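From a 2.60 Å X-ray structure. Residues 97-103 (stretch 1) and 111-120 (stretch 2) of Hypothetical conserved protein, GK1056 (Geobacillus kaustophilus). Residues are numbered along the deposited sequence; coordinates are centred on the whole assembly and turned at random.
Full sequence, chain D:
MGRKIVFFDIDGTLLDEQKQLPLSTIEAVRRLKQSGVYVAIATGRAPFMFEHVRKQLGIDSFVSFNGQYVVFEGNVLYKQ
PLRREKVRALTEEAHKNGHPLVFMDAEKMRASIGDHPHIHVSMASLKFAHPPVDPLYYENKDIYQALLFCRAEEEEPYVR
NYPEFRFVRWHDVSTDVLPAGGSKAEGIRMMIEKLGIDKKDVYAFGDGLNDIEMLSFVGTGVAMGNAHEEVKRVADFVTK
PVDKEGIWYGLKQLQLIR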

# COMPACT_ATOMS: atom_id res chain seq x y z
N ASN D 97 -13.06 31.41 -7.21
CA ASN D 97 -11.70 31.91 -7.37
C ASN D 97 -10.81 30.97 -8.18
O ASN D 97 -9.61 31.19 -8.28
CB ASN D 97 -11.07 32.16 -6.01
CG ASN D 97 -11.79 33.23 -5.22
OD1 ASN D 97 -12.10 34.30 -5.76
ND2 ASN D 97 -12.05 32.97 -3.95
N GLY D 98 -11.41 29.93 -8.77
CA GLY D 98 -10.65 28.98 -9.56
C GLY D 98 -9.79 28.05 -8.72
O GLY D 98 -8.85 27.43 -9.21
N HIS D 99 -10.12 27.95 -7.44
CA HIS D 99 -9.41 27.05 -6.54
C HIS D 99 -10.21 25.76 -6.41
O HIS D 99 -11.36 25.77 -5.99
CB HIS D 99 -9.23 27.69 -5.18
CG HIS D 99 -8.45 28.97 -5.24
ND1 HIS D 99 -8.89 30.14 -4.66
CD2 HIS D 99 -7.26 29.26 -5.81
CE1 HIS D 99 -8.00 31.10 -4.86
NE2 HIS D 99 -7.00 30.59 -5.55
N PRO D 100 -9.61 24.62 -6.80
CA PRO D 100 -10.33 23.36 -6.69
C PRO D 100 -10.11 22.72 -5.33
O PRO D 100 -9.25 23.16 -4.55
CB PRO D 100 -9.73 22.53 -7.81
CG PRO D 100 -8.27 22.92 -7.72
CD PRO D 100 -8.32 24.44 -7.50
N LEU D 101 -10.89 21.68 -5.05
CA LEU D 101 -10.77 20.93 -3.81
C LEU D 101 -10.77 19.46 -4.15
O LEU D 101 -11.11 19.06 -5.26
CB LEU D 101 -11.95 21.19 -2.88
CG LEU D 101 -12.15 22.54 -2.22
CD1 LEU D 101 -12.42 23.60 -3.26
CD2 LEU D 101 -13.31 22.43 -1.26
N VAL D 102 -10.36 18.66 -3.18
CA VAL D 102 -10.37 17.22 -3.34
C VAL D 102 -11.08 16.72 -2.09
O VAL D 102 -10.73 17.12 -0.98
CB VAL D 102 -8.94 16.63 -3.43
CG1 VAL D 102 -8.96 15.13 -3.17
CG2 VAL D 102 -8.37 16.89 -4.83
N PHE D 103 -12.10 15.89 -2.30
CA PHE D 103 -12.89 15.33 -1.21
C PHE D 103 -12.37 13.94 -0.88
O PHE D 103 -12.21 13.10 -1.77
CB PHE D 103 -14.35 15.26 -1.63
CG PHE D 103 -14.85 16.52 -2.24
CD1 PHE D 103 -14.97 17.68 -1.49
CD2 PHE D 103 -15.17 16.56 -3.60
CE1 PHE D 103 -15.39 18.87 -2.07
CE2 PHE D 103 -15.59 17.75 -4.20
CZ PHE D 103 -15.69 18.91 -3.43
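Stretch 2 (111-120) ASIGDHPHIH

Stretch 2 meets stretch 1 first as an extended strand end running antiparallel to it, then turns through a loop and returns as the first turn of a helix. The register rests on one bridge: Val102 and Ala111 form a non-hydrogen-bonded antiparallel pair with their CA atoms 4.2 Å apart. Their side chains lie on the same face of the sheet, Val102 CG2 at 3.9 Å from Ala111 CB. Between the two stretches 423 Å² is buried, most heavily at Pro100 (91 Å²) and Ser112 (61 Å²).

Ser112 follows directly after the bridge and binds Leu101 twice. Its backbone N donates to Leu101 O (2.9 Å, 161° at the hydrogen), while its side chain, in the p rotamer, brings OG to 2.8 Å from Leu101 N. The angle of 177° at that hydrogen is almost linear, and the acceptor for this backbone amide is a side-chain hydroxyl. Leu101 O also lies 3.5 Å from Ala111 CA in a CA-H...O contact. On the flank, Phe103 CE2 comes to 4.1 Å from Ser112 CB.

Pro100, whose CA-to-CB bond points toward stretch 2, is held by residues from both the loop and the helix. Its CB lies 3.4 Å from Ile113 CD1, and its CA 3.4 Å from Ser112 OG. The His116 ring offers a face to the proline: Pro100 CG stands 3.6 Å from the ring centroid and only 7° off the normal, the geometry of a CH-pi contact. His116 occupies the N-cap position, and its O accepts a hydrogen bond from His120 N (3.2 Å). Within this first turn, Ile119 reaches back, placing CG1 4.1 Å from Pro100 CG and CD1 4.1 Å from Val102 CG2, and so joins the proline contact to the bridged pair.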

# COMPACT_ATOMS: atom_id res chain seq x y z
N ALA D 111 -11.69 14.79 -6.95
CA ALA D 111 -11.36 16.18 -7.24
C ALA D 111 -12.56 16.92 -7.83
O ALA D 111 -13.34 16.34 -8.60
CB ALA D 111 -10.19 16.24 -8.20
N SER D 112 -12.70 18.19 -7.47
CA SER D 112 -13.80 19.02 -7.96
C SER D 112 -13.58 19.50 -9.40
O SER D 112 -14.54 19.76 -10.11
CB SER D 112 -14.01 20.23 -7.03
OG SER D 112 -12.84 21.03 -6.94
N ILE D 113 -12.32 19.60 -9.81
CA ILE D 113 -11.96 20.04 -11.16
C ILE D 113 -11.00 19.04 -11.79
O ILE D 113 -10.08 18.55 -11.13
CB ILE D 113 -11.27 21.43 -11.12
CG1 ILE D 113 -12.18 22.46 -10.45
CG2 ILE D 113 -10.92 21.87 -12.53
CD1 ILE D 113 -11.56 23.84 -10.31
N GLY D 114 -11.20 18.74 -13.08
CA GLY D 114 -10.34 17.81 -13.78
C GLY D 114 -9.09 18.40 -14.42
O GLY D 114 -9.07 19.58 -14.78
N ASP D 115 -8.04 17.59 -14.54
CA ASP D 115 -6.77 17.97 -15.14
C ASP D 115 -6.27 19.33 -14.63
O ASP D 115 -5.77 20.14 -15.40
CB ASP D 115 -6.84 17.99 -16.67
CG ASP D 115 -5.48 18.25 -17.32
OD1 ASP D 115 -4.47 17.75 -16.80
OD2 ASP D 115 -5.43 18.94 -18.36
N HIS D 116 -6.39 19.57 -13.33
CA HIS D 116 -5.91 20.82 -12.77
C HIS D 116 -4.44 20.69 -12.38
O HIS D 116 -4.08 19.76 -11.66
CB HIS D 116 -6.75 21.20 -11.56
CG HIS D 116 -6.38 22.52 -10.98
ND1 HIS D 116 -5.25 22.70 -10.22
CD2 HIS D 116 -6.98 23.73 -11.08
CE1 HIS D 116 -5.16 23.98 -9.87
NE2 HIS D 116 -6.20 24.62 -10.38
N PRO D 117 -3.58 21.62 -12.84
CA PRO D 117 -2.15 21.61 -12.54
C PRO D 117 -1.73 21.67 -11.09
O PRO D 117 -0.63 21.20 -10.77
CB PRO D 117 -1.63 22.79 -13.36
CG PRO D 117 -2.76 23.75 -13.24
CD PRO D 117 -3.92 22.82 -13.62
N HIS D 118 -2.52 22.24 -10.19
CA HIS D 118 -2.07 22.25 -8.77
C HIS D 118 -2.32 20.90 -8.12
O HIS D 118 -1.60 20.49 -7.19
CB HIS D 118 -2.75 23.32 -7.92
CG HIS D 118 -2.26 24.71 -8.18
ND1 HIS D 118 -1.04 24.98 -8.77
CD2 HIS D 118 -2.82 25.91 -7.90
CE1 HIS D 118 -0.88 26.29 -8.85
NE2 HIS D 118 -1.94 26.88 -8.33
N ILE D 119 -3.36 20.23 -8.58
CA ILE D 119 -3.69 18.92 -8.07
C ILE D 119 -2.58 17.97 -8.50
O ILE D 119 -2.02 17.27 -7.66
CB ILE D 119 -5.05 18.45 -8.60
CG1 ILE D 119 -6.16 19.38 -8.08
CG2 ILE D 119 -5.31 17.01 -8.17
CD1 ILE D 119 -7.57 18.86 -8.29
N HIS D 120 -2.25 17.96 -9.80
CA HIS D 120 -1.20 17.09 -10.33
C HIS D 120 0.08 17.19 -9.49
O HIS D 120 0.55 16.19 -8.95
CB HIS D 120 -0.86 17.43 -11.80
CG HIS D 120 -1.90 17.01 -12.79
ND1 HIS D 120 -2.14 15.69 -13.13
CD2 HIS D 120 -2.75 17.75 -13.55
CE1 HIS D 120 -3.08 15.64 -14.06
NE2 HIS D 120 -3.48 16.87 -14.32